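Local coordinates for LPG0439 HIT-related domain-containing protein (Legionella pneumophila subsp. pneumophila, PDB 5L0L), which is of unknown function but belongs to the HIT clan, so this HIT-related part of a probable membrane protein may bind or process nucleotides, at residues Leu41-Arg47 with Gln169-Trp174; Ala66-Tyr71 with Pro124-His128; Met86-Tyr90 with His130-Arg134. All blocks are in the same frame, centred on the assembly; numbering follows the deposited sequence.

Contact 1 of 3, residues Leu41-Arg47 with Gln169-Trp174; sequences LNPTDCR and QHAIKW
Neither segment forms a regular helix or strand; Leu41 ends strand 35-41. Thr44 is nearest Lys173 and Asp45 nearest Ile172, CA to CA 5.2 and 4.8 Å, while Cys46 CA lies 5.6 Å from Trp174 CA. Cys46 N donates to Ile172 O at 2.9 Å, and Ile172 N to Asp45 OD1 at 3.1 Å. Asp45, chi1 t, also holds Arg47 in a salt bridge (Arg47 NH2 to Asp45 OD2, 2.9 Å), and Asp45 OD2 also forms a salt bridge with Arg50. Arg47 NH1 reaches Gln169 OE1 at 2.9 Å; both of these side chains also bond to Asp157. Trp174, chi1 m, receives Cys46 CB over its six-membered ring, 3.3 Å from the centroid, and Trp174 NE1 donates to Asn42 O at 3.0 Å. Water 1 joins Pro43 O (2.6 Å) to Trp174 N (2.8 Å). Asn42 and Asp45 each accept, through OD1, from the backbone N two residues on: two successive Asx turns, which shape the strand-connecting loop against the approach to helix 176-194.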
loop_
_atom_site.group_PDB
_atom_site.type_symbol
_atom_site.label_atom_id
_atom_site.label_comp_id
_atom_site.label_asym_id
_atom_site.label_seq_id
_atom_site.Cartn_x
_atom_site.Cartn_y
_atom_site.Cartn_z
ATOM N N LEU A 41 6.923 -1.283 -15.444
ATOM C CA LEU A 41 5.695 -0.550 -15.763
ATOM C C LEU A 41 4.592 -1.580 -16.047
ATOM O O LEU A 41 4.848 -2.647 -16.633
ATOM C CB LEU A 41 5.861 0.407 -16.945
ATOM C CG LEU A 41 6.633 1.675 -16.654
ATOM C CD1 LEU A 41 7.013 2.326 -17.979
ATOM C CD2 LEU A 41 5.819 2.656 -15.804
ATOM N N ASN A 42 3.387 -1.273 -15.599
ATOM C CA ASN A 42 2.257 -2.169 -15.811
ATOM C C ASN A 42 1.991 -2.318 -17.316
ATOM O O ASN A 42 1.701 -1.316 -17.972
ATOM C CB ASN A 42 1.025 -1.645 -15.081
ATOM C CG ASN A 42 -0.103 -2.652 -15.073
ATOM O OD1 ASN A 42 -0.506 -3.148 -16.137
ATOM N ND2 ASN A 42 -0.630 -2.956 -13.901
ATOM N N PRO A 43 2.094 -3.543 -17.866
ATOM C CA PRO A 43 1.971 -3.674 -19.324
ATOM C C PRO A 43 0.579 -3.424 -19.873
ATOM O O PRO A 43 0.469 -3.162 -21.069
ATOM C CB PRO A 43 2.359 -5.134 -19.620
ATOM C CG PRO A 43 2.535 -5.801 -18.316
ATOM C CD PRO A 43 2.519 -4.801 -17.206
ATOM N N THR A 44 -0.443 -3.480 -19.026
ATOM C CA THR A 44 -1.832 -3.333 -19.494
ATOM C C THR A 44 -2.543 -2.046 -19.112
ATOM O O THR A 44 -3.656 -1.833 -19.575
ATOM C CB THR A 44 -2.687 -4.529 -19.040
ATOM O OG1 THR A 44 -2.771 -4.571 -17.614
ATOM C CG2 THR A 44 -2.092 -5.802 -19.543
ATOM N N ASP A 45 -1.908 -1.175 -18.327
ATOM C CA ASP A 45 -2.539 0.046 -17.894
ATOM C C ASP A 45 -1.469 1.117 -17.669
ATOM O O ASP A 45 -0.680 1.018 -16.736
ATOM C CB ASP A 45 -3.324 -0.209 -16.598
ATOM C CG ASP A 45 -4.215 0.968 -16.208
ATOM O OD1 ASP A 45 -4.426 1.910 -17.020
ATOM O OD2 ASP A 45 -4.730 0.934 -15.068
ATOM N N CYS A 46 -1.485 2.144 -18.528
ATOM C CA CYS A 46 -0.537 3.250 -18.455
ATOM C C CYS A 46 -0.979 4.373 -17.564
ATOM O O CYS A 46 -0.180 5.271 -17.274
ATOM C CB CYS A 46 -0.250 3.822 -19.857
ATOM S SG CYS A 46 -1.625 4.621 -20.692
ATOM N N ARG A 47 -2.234 4.345 -17.092
ATOM C CA ARG A 47 -2.728 5.444 -16.258
ATOM C C ARG A 47 -1.875 5.612 -14.992
ATOM O O ARG A 47 -1.511 4.622 -14.329
ATOM C CB ARG A 47 -4.168 5.231 -15.832
ATOM C CG ARG A 47 -5.149 5.143 -17.007
ATOM C CD ARG A 47 -6.550 4.840 -16.540
ATOM N NE ARG A 47 -6.558 3.587 -15.788
ATOM C CZ ARG A 47 -7.313 3.320 -14.725
ATOM N NH1 ARG A 47 -8.213 4.182 -14.274
ATOM N NH2 ARG A 47 -7.185 2.159 -14.132
ATOM N N GLN A 169 -14.302 3.528 -14.872
ATOM C CA GLN A 169 -12.931 3.632 -15.360
ATOM C C GLN A 169 -12.562 2.362 -16.057
ATOM O O GLN A 169 -13.169 1.334 -15.837
ATOM C CB GLN A 169 -11.932 3.815 -14.198
ATOM C CG GLN A 169 -12.112 5.105 -13.448
ATOM C CD GLN A 169 -11.281 5.153 -12.168
ATOM O OE1 GLN A 169 -10.139 4.711 -12.132
ATOM N NE2 GLN A 169 -11.858 5.731 -11.128
ATOM N N HIS A 170 -11.519 2.419 -16.872
ATOM C CA HIS A 170 -10.953 1.217 -17.459
ATOM C C HIS A 170 -9.455 1.401 -17.704
ATOM O O HIS A 170 -8.960 2.522 -17.808
ATOM C CB HIS A 170 -11.655 0.860 -18.778
ATOM C CG HIS A 170 -11.511 1.914 -19.815
ATOM N ND1 HIS A 170 -10.401 2.006 -20.620
ATOM C CD2 HIS A 170 -12.282 2.979 -20.119
ATOM C CE1 HIS A 170 -10.510 3.061 -21.406
ATOM N NE2 HIS A 170 -11.656 3.657 -21.132
ATOM N N ALA A 171 -8.764 0.283 -17.815
ATOM C CA ALA A 171 -7.336 0.314 -18.099
ATOM C C ALA A 171 -7.113 0.906 -19.484
ATOM O O ALA A 171 -7.935 0.701 -20.389
ATOM C CB ALA A 171 -6.769 -1.085 -18.036
ATOM N N ILE A 172 -6.000 1.613 -19.650
ATOM C CA ILE A 172 -5.593 2.165 -20.937
ATOM C C ILE A 172 -4.285 1.506 -21.382
ATOM O O ILE A 172 -3.255 1.643 -20.709
ATOM C CB ILE A 172 -5.433 3.697 -20.894
ATOM C CG1 ILE A 172 -6.810 4.297 -20.552
ATOM C CG2 ILE A 172 -4.906 4.224 -22.238
ATOM C CD1 ILE A 172 -6.816 5.774 -20.391
ATOM N N LYS A 173 -4.336 0.837 -22.542
ATOM C CA LYS A 173 -3.171 0.141 -23.072
ATOM C C LYS A 173 -2.101 1.145 -23.469
ATOM O O LYS A 173 -2.404 2.289 -23.813
ATOM C CB LYS A 173 -3.532 -0.701 -24.315
ATOM C CG LYS A 173 -4.492 -1.824 -24.007
ATOM C CD LYS A 173 -3.830 -3.197 -23.834
ATOM C CE LYS A 173 -4.861 -4.323 -23.895
ATOM N NZ LYS A 173 -4.767 -5.178 -22.663
ATOM N N TRP A 174 -0.852 0.727 -23.381
ATOM C CA TRP A 174 0.282 1.600 -23.723
ATOM C C TRP A 174 0.403 1.849 -25.229
ATOM O O TRP A 174 0.417 0.907 -26.020
ATOM C CB TRP A 174 1.618 0.977 -23.244
ATOM C CG TRP A 174 1.966 1.269 -21.877
ATOM C CD1 TRP A 174 1.916 0.412 -20.822
ATOM C CD2 TRP A 174 2.458 2.508 -21.364
ATOM N NE1 TRP A 174 2.305 1.053 -19.669
ATOM C CE2 TRP A 174 2.659 2.337 -19.976
ATOM C CE3 TRP A 174 2.727 3.762 -21.937
ATOM C CZ2 TRP A 174 3.140 3.368 -19.155
ATOM C CZ3 TRP A 174 3.187 4.764 -21.131
ATOM C CH2 TRP A 174 3.399 4.573 -19.756
HETATM O O HOH W 1 -0.702 -2.048 -23.115
HETATM O O HOH W 2 -5.491 -3.220 -20.829
HETATM O O HOH W 3 2.073 1.799 -16.595
#

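Contact 2 of 3, residues Ala66-Tyr71 with Pro124-His128; sequences AFNRPY and PSMLH. With SO4 (sulfate ion), chain C.
Tyr71 is the residue most covered here. Its chi1 of m and chi2 of -71° lay the ring flat on Leu127, whose CB stands 3.5 Å from the centroid, nearly on the ring normal. Tyr71 OH turns back to donate to Ala66 O at 2.7 Å and also accepts from water 5 (2.8 Å), which meets Ser125 OG at 2.8 Å. Ser125 is gripped through its backbone: Asn68 N donates to Ser125 O at 2.9 Å, and Ser125 N to Asn68 OD1 at 2.8 Å. Asn68 has left-handed backbone angles (53/54), and its CA lies 5.0 Å from Ser125 CA. The segment 124-128 leads into strand 128-134 and a His-X-His pair, His128 and His130, that probably corresponds to part of the HIT-family histidine motif; His128 ND1 donates to Met126 O (2.8 Å), and His128 NE2 to sulfate O1 (2.9 Å). Phe67, chi1 m, takes Pro124 CB over its face, 3.8 Å from the centroid, and touches CG of selenomethionine Met126 through CE1 at 3.6 Å. Tyr10 meets the same Phe67 ring edge-to-face.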
loop_
_atom_site.group_PDB
_atom_site.type_symbol
_atom_site.label_atom_id
_atom_site.label_comp_id
_atom_site.label_asym_id
_atom_site.label_seq_id
_atom_site.Cartn_x
_atom_site.Cartn_y
_atom_site.Cartn_z
ATOM N N ALA A 66 8.050 -19.192 -5.060
ATOM C CA ALA A 66 7.431 -18.008 -4.435
ATOM C C ALA A 66 5.986 -17.729 -4.879
ATOM O O ALA A 66 5.469 -16.606 -4.619
ATOM C CB ALA A 66 8.305 -16.791 -4.684
ATOM N N PHE A 67 5.329 -18.704 -5.518
ATOM C CA PHE A 67 3.915 -18.619 -5.864
ATOM C C PHE A 67 3.060 -19.340 -4.856
ATOM O O PHE A 67 3.491 -20.331 -4.241
ATOM C CB PHE A 67 3.595 -19.258 -7.221
ATOM C CG PHE A 67 4.260 -18.628 -8.413
ATOM C CD1 PHE A 67 4.711 -17.301 -8.416
ATOM C CD2 PHE A 67 4.391 -19.374 -9.595
ATOM C CE1 PHE A 67 5.304 -16.761 -9.553
ATOM C CE2 PHE A 67 4.986 -18.838 -10.722
ATOM C CZ PHE A 67 5.429 -17.517 -10.708
ATOM N N ASN A 68 1.833 -18.855 -4.671
ATOM C CA ASN A 68 0.787 -19.614 -3.969
ATOM C C ASN A 68 1.199 -20.135 -2.592
ATOM O O ASN A 68 1.079 -21.331 -2.293
ATOM C CB ASN A 68 0.293 -20.764 -4.881
ATOM C CG ASN A 68 -0.231 -20.263 -6.227
ATOM O OD1 ASN A 68 -0.612 -19.099 -6.380
ATOM N ND2 ASN A 68 -0.257 -21.131 -7.205
ATOM N N ARG A 69 1.663 -19.232 -1.743
ATOM C CA ARG A 69 2.059 -19.616 -0.410
ATOM C C ARG A 69 2.032 -18.404 0.502
ATOM O O ARG A 69 2.059 -17.255 -0.001
ATOM C CB ARG A 69 3.447 -20.255 -0.422
ATOM C CG ARG A 69 4.598 -19.368 -0.885
ATOM C CD ARG A 69 5.928 -19.956 -0.407
ATOM N NE ARG A 69 7.122 -19.251 -0.884
ATOM C CZ ARG A 69 7.661 -18.170 -0.315
ATOM N NH1 ARG A 69 7.094 -17.594 0.762
ATOM N NH2 ARG A 69 8.797 -17.667 -0.809
ATOM N N PRO A 70 2.027 -18.642 1.817
ATOM C CA PRO A 70 2.270 -17.534 2.713
ATOM C C PRO A 70 3.642 -16.912 2.495
ATOM O O PRO A 70 4.631 -17.623 2.164
ATOM C CB PRO A 70 2.233 -18.191 4.125
ATOM C CG PRO A 70 1.427 -19.440 3.943
ATOM C CD PRO A 70 1.796 -19.912 2.564
ATOM N N TYR A 71 3.707 -15.611 2.739
ATOM C CA TYR A 71 4.953 -14.871 2.658
ATOM C C TYR A 71 5.409 -14.556 4.070
ATOM O O TYR A 71 4.610 -14.252 4.953
ATOM C CB TYR A 71 4.813 -13.593 1.763
ATOM C CG TYR A 71 4.465 -14.003 0.364
ATOM C CD1 TYR A 71 5.403 -14.634 -0.444
ATOM C CD2 TYR A 71 3.179 -13.852 -0.123
ATOM C CE1 TYR A 71 5.067 -15.100 -1.700
ATOM C CE2 TYR A 71 2.838 -14.288 -1.370
ATOM C CZ TYR A 71 3.768 -14.938 -2.147
ATOM O OH TYR A 71 3.396 -15.392 -3.384
ATOM N N PRO A 124 -0.793 -17.015 -11.049
ATOM C CA PRO A 124 -0.359 -17.394 -9.698
ATOM C C PRO A 124 -0.528 -16.211 -8.749
ATOM O O PRO A 124 -0.506 -15.052 -9.199
ATOM C CB PRO A 124 1.116 -17.723 -9.869
ATOM C CG PRO A 124 1.543 -16.993 -11.099
ATOM C CD PRO A 124 0.334 -16.962 -11.997
ATOM N N SER A 125 -0.722 -16.504 -7.466
ATOM C CA SER A 125 -0.608 -15.502 -6.439
ATOM C C SER A 125 0.884 -15.250 -6.196
ATOM O O SER A 125 1.645 -16.188 -5.908
ATOM C CB SER A 125 -1.323 -15.941 -5.165
ATOM O OG SER A 125 -1.051 -15.068 -4.080
HETATM N N MSE A 126 1.288 -13.989 -6.361
HETATM C CA MSE A 126 2.659 -13.539 -6.147
HETATM C C MSE A 126 2.631 -12.435 -5.137
HETATM O O MSE A 126 1.627 -11.697 -5.036
HETATM C CB MSE A 126 3.221 -12.957 -7.439
HETATM C CG MSE A 126 3.271 -13.950 -8.569
HETATM SE SE MSE A 126 3.790 -12.908 -10.187
HETATM C CE MSE A 126 1.996 -12.791 -10.911
ATOM N N LEU A 127 3.693 -12.274 -4.365
ATOM C CA LEU A 127 3.790 -11.120 -3.455
ATOM C C LEU A 127 4.130 -9.893 -4.315
ATOM O O LEU A 127 5.166 -9.844 -4.944
ATOM C CB LEU A 127 4.855 -11.332 -2.399
ATOM C CG LEU A 127 5.128 -10.185 -1.421
ATOM C CD1 LEU A 127 3.910 -9.864 -0.588
ATOM C CD2 LEU A 127 6.339 -10.527 -0.563
ATOM N N HIS A 128 3.209 -8.945 -4.384
ATOM C CA HIS A 128 3.396 -7.802 -5.298
ATOM C C HIS A 128 2.495 -6.673 -4.908
ATOM O O HIS A 128 1.469 -6.894 -4.265
ATOM C CB HIS A 128 3.169 -8.204 -6.775
ATOM C CG HIS A 128 1.732 -8.421 -7.150
ATOM N ND1 HIS A 128 0.973 -9.464 -6.654
ATOM C CD2 HIS A 128 0.898 -7.695 -7.933
ATOM C CE1 HIS A 128 -0.248 -9.404 -7.162
ATOM N NE2 HIS A 128 -0.320 -8.330 -7.939
HETATM S S SO4 C . -3.967 -7.564 -8.345
HETATM O O1 SO4 C . -2.839 -7.938 -9.248
HETATM O O2 SO4 C . -4.697 -8.820 -8.223
HETATM O O3 SO4 C . -3.222 -7.079 -7.189
HETATM O O4 SO4 C . -4.578 -6.580 -9.250
HETATM O O HOH W 4 5.978 -13.844 -5.200
HETATM O O HOH W 5 0.859 -16.456 -2.642
#

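Contact 3 of 3, residues Met86-Tyr90 with His130-Arg134; sequences MTQVY and HMWGR. With SO4 (sulfate ion), chain C.
Helix 73-92 lies against the six-stranded antiparallel sheet, and here its segment 86-90 runs nearly parallel to strand segment 130-134: the axes cross at -21°, 9.0 Å apart at closest approach. Tyr90 CA comes 6.2 Å from Gly133 CA, whereas Thr87 CA and Met131 CA are 8.0 Å apart. Selenomethionine Met131 points at the helix with chi1 and chi2 both t and chi3 m, an extended arm that brings SE to 3.8 Å from Met86 CB and CE to 3.7 Å from Thr87 CG2. Met86, also selenomethionine, coils through three m rotamers, so that its end leads off from the strand. Tyr90, chi1 m and chi2 -86°, sets its ring on the strand: CE2 meets Met131 CG at 3.6 Å, CE1 meets Gly133 N at 3.5 Å, and Met131 SE lies obliquely 4.6 Å from the ring centroid in a Met-aromatic contact. An ideal CB on Gly133 would be tight, 3.2 Å from Tyr90 CD1, so the missing side chain lets the ring approach. Trp132 points away from the helix. With Tyr90 OH bonded to Tyr49 O and Thr87 OG1 to Ser84 O, the contact between the two segments is made by apolar packing and the Met-aromatic approach of Met131 to Tyr90, the selenium standing where the natural methionine has sulfur.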
loop_
_atom_site.group_PDB
_atom_site.type_symbol
_atom_site.label_atom_id
_atom_site.label_comp_id
_atom_site.label_asym_id
_atom_site.label_seq_id
_atom_site.Cartn_x
_atom_site.Cartn_y
_atom_site.Cartn_z
HETATM N N MSE A 86 10.862 3.382 -4.417
HETATM C CA MSE A 86 10.169 3.820 -5.627
HETATM C C MSE A 86 9.299 5.024 -5.417
HETATM O O MSE A 86 9.087 5.782 -6.362
HETATM C CB MSE A 86 9.376 2.706 -6.312
HETATM C CG MSE A 86 10.225 1.552 -6.809
HETATM SE SE MSE A 86 11.676 2.113 -8.023
HETATM C CE MSE A 86 10.595 3.050 -9.340
ATOM N N THR A 87 8.761 5.238 -4.203
ATOM C CA THR A 87 8.005 6.472 -3.968
ATOM C C THR A 87 8.785 7.757 -4.336
ATOM O O THR A 87 8.185 8.744 -4.777
ATOM C CB THR A 87 7.511 6.649 -2.520
ATOM O OG1 THR A 87 8.633 6.805 -1.635
ATOM C CG2 THR A 87 6.604 5.468 -2.079
ATOM N N GLN A 88 10.115 7.715 -4.189
ATOM C CA GLN A 88 10.939 8.883 -4.473
ATOM C C GLN A 88 11.028 9.214 -5.960
ATOM O O GLN A 88 11.213 10.385 -6.312
ATOM C CB GLN A 88 12.320 8.736 -3.825
ATOM C CG GLN A 88 12.222 8.523 -2.295
ATOM C CD GLN A 88 11.400 9.587 -1.601
ATOM O OE1 GLN A 88 11.815 10.757 -1.518
ATOM N NE2 GLN A 88 10.199 9.218 -1.139
ATOM N N VAL A 89 10.869 8.216 -6.826
ATOM C CA VAL A 89 10.814 8.477 -8.254
ATOM C C VAL A 89 9.538 9.277 -8.596
ATOM O O VAL A 89 9.603 10.269 -9.312
ATOM C CB VAL A 89 10.906 7.190 -9.074
ATOM C CG1 VAL A 89 10.646 7.483 -10.527
ATOM C CG2 VAL A 89 12.260 6.535 -8.858
ATOM N N TYR A 90 8.377 8.871 -8.050
ATOM C CA TYR A 90 7.150 9.626 -8.261
ATOM C C TYR A 90 7.274 11.058 -7.725
ATOM O O TYR A 90 6.869 12.028 -8.382
ATOM C CB TYR A 90 5.939 8.898 -7.646
ATOM C CG TYR A 90 5.579 7.682 -8.437
ATOM C CD1 TYR A 90 4.730 7.778 -9.542
ATOM C CD2 TYR A 90 6.154 6.461 -8.152
ATOM C CE1 TYR A 90 4.408 6.672 -10.289
ATOM C CE2 TYR A 90 5.871 5.349 -8.906
ATOM C CZ TYR A 90 4.999 5.445 -9.971
ATOM O OH TYR A 90 4.718 4.326 -10.717
ATOM N N HIS A 130 1.108 -2.476 -6.331
ATOM C CA HIS A 130 0.918 -1.510 -7.423
ATOM C C HIS A 130 1.239 -0.140 -6.873
ATOM O O HIS A 130 0.894 0.166 -5.743
ATOM C CB HIS A 130 -0.542 -1.499 -7.873
ATOM C CG HIS A 130 -1.030 -2.831 -8.309
ATOM N ND1 HIS A 130 -0.791 -3.317 -9.569
ATOM C CD2 HIS A 130 -1.665 -3.816 -7.627
ATOM C CE1 HIS A 130 -1.270 -4.551 -9.652
ATOM N NE2 HIS A 130 -1.848 -4.855 -8.500
HETATM N N MSE A 131 1.850 0.700 -7.694
HETATM C CA MSE A 131 2.151 2.087 -7.307
HETATM C C MSE A 131 1.908 2.975 -8.528
HETATM O O MSE A 131 2.082 2.529 -9.687
HETATM C CB MSE A 131 3.594 2.184 -6.800
HETATM C CG MSE A 131 3.941 3.582 -6.367
HETATM SE SE MSE A 131 5.767 3.713 -5.604
HETATM C CE MSE A 131 5.516 2.541 -4.062
ATOM N N TRP A 132 1.441 4.196 -8.290
ATOM C CA TRP A 132 1.135 5.120 -9.385
ATOM C C TRP A 132 1.158 6.534 -8.854
ATOM O O TRP A 132 1.313 6.752 -7.625
ATOM C CB TRP A 132 -0.238 4.782 -10.016
ATOM C CG TRP A 132 -1.351 4.896 -9.027
ATOM C CD1 TRP A 132 -2.179 5.965 -8.845
ATOM C CD2 TRP A 132 -1.755 3.909 -8.057
ATOM N NE1 TRP A 132 -3.049 5.724 -7.802
ATOM C CE2 TRP A 132 -2.821 4.470 -7.312
ATOM C CE3 TRP A 132 -1.321 2.612 -7.740
ATOM C CZ2 TRP A 132 -3.472 3.781 -6.286
ATOM C CZ3 TRP A 132 -1.930 1.954 -6.686
ATOM C CH2 TRP A 132 -2.986 2.533 -5.966
ATOM N N GLY A 133 1.057 7.484 -9.765
ATOM C CA GLY A 133 1.090 8.922 -9.414
ATOM C C GLY A 133 -0.251 9.592 -9.687
ATOM O O GLY A 133 -0.997 9.181 -10.613
ATOM N N ARG A 134 -0.544 10.625 -8.892
ATOM C CA ARG A 134 -1.696 11.487 -9.066
ATOM C C ARG A 134 -1.272 12.937 -9.324
ATOM O O ARG A 134 -0.274 13.443 -8.792
ATOM C CB ARG A 134 -2.649 11.421 -7.846
ATOM C CG ARG A 134 -3.070 10.008 -7.438
ATOM C CD ARG A 134 -3.877 9.297 -8.539
ATOM N NE ARG A 134 -5.130 9.978 -8.838
ATOM C CZ ARG A 134 -6.244 9.867 -8.101
ATOM N NH1 ARG A 134 -7.301 10.553 -8.455
ATOM N NH2 ARG A 134 -6.316 9.069 -7.023
HETATM S S SO4 C . -3.967 -7.564 -8.345
HETATM O O1 SO4 C . -2.839 -7.938 -9.248
HETATM O O2 SO4 C . -4.697 -8.820 -8.223
HETATM O O3 SO4 C . -3.222 -7.079 -7.189
HETATM O O4 SO4 C . -4.578 -6.580 -9.250
#

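Distant contacts can converge on one site: here the sulfate joins contacts 2 and 3. The second segments of these two contacts adjoin in sequence, so although their centres are 23 Å apart, on opposite sides of the chain's centre, His128 of one and His130 of the other both donate to the ion. Gly103 N and Asn105 N are also hydrogen-bonded to it. The sulfate is probably from the crystallisation liquor, yet its place beside the paired histidines is consistent with the phosphate site of HIT proteins. Contact 1 lies apart from the ion; it is centred 15 Å from contact 3 and comes within about 4 Å of it at the nearest atoms, without touching.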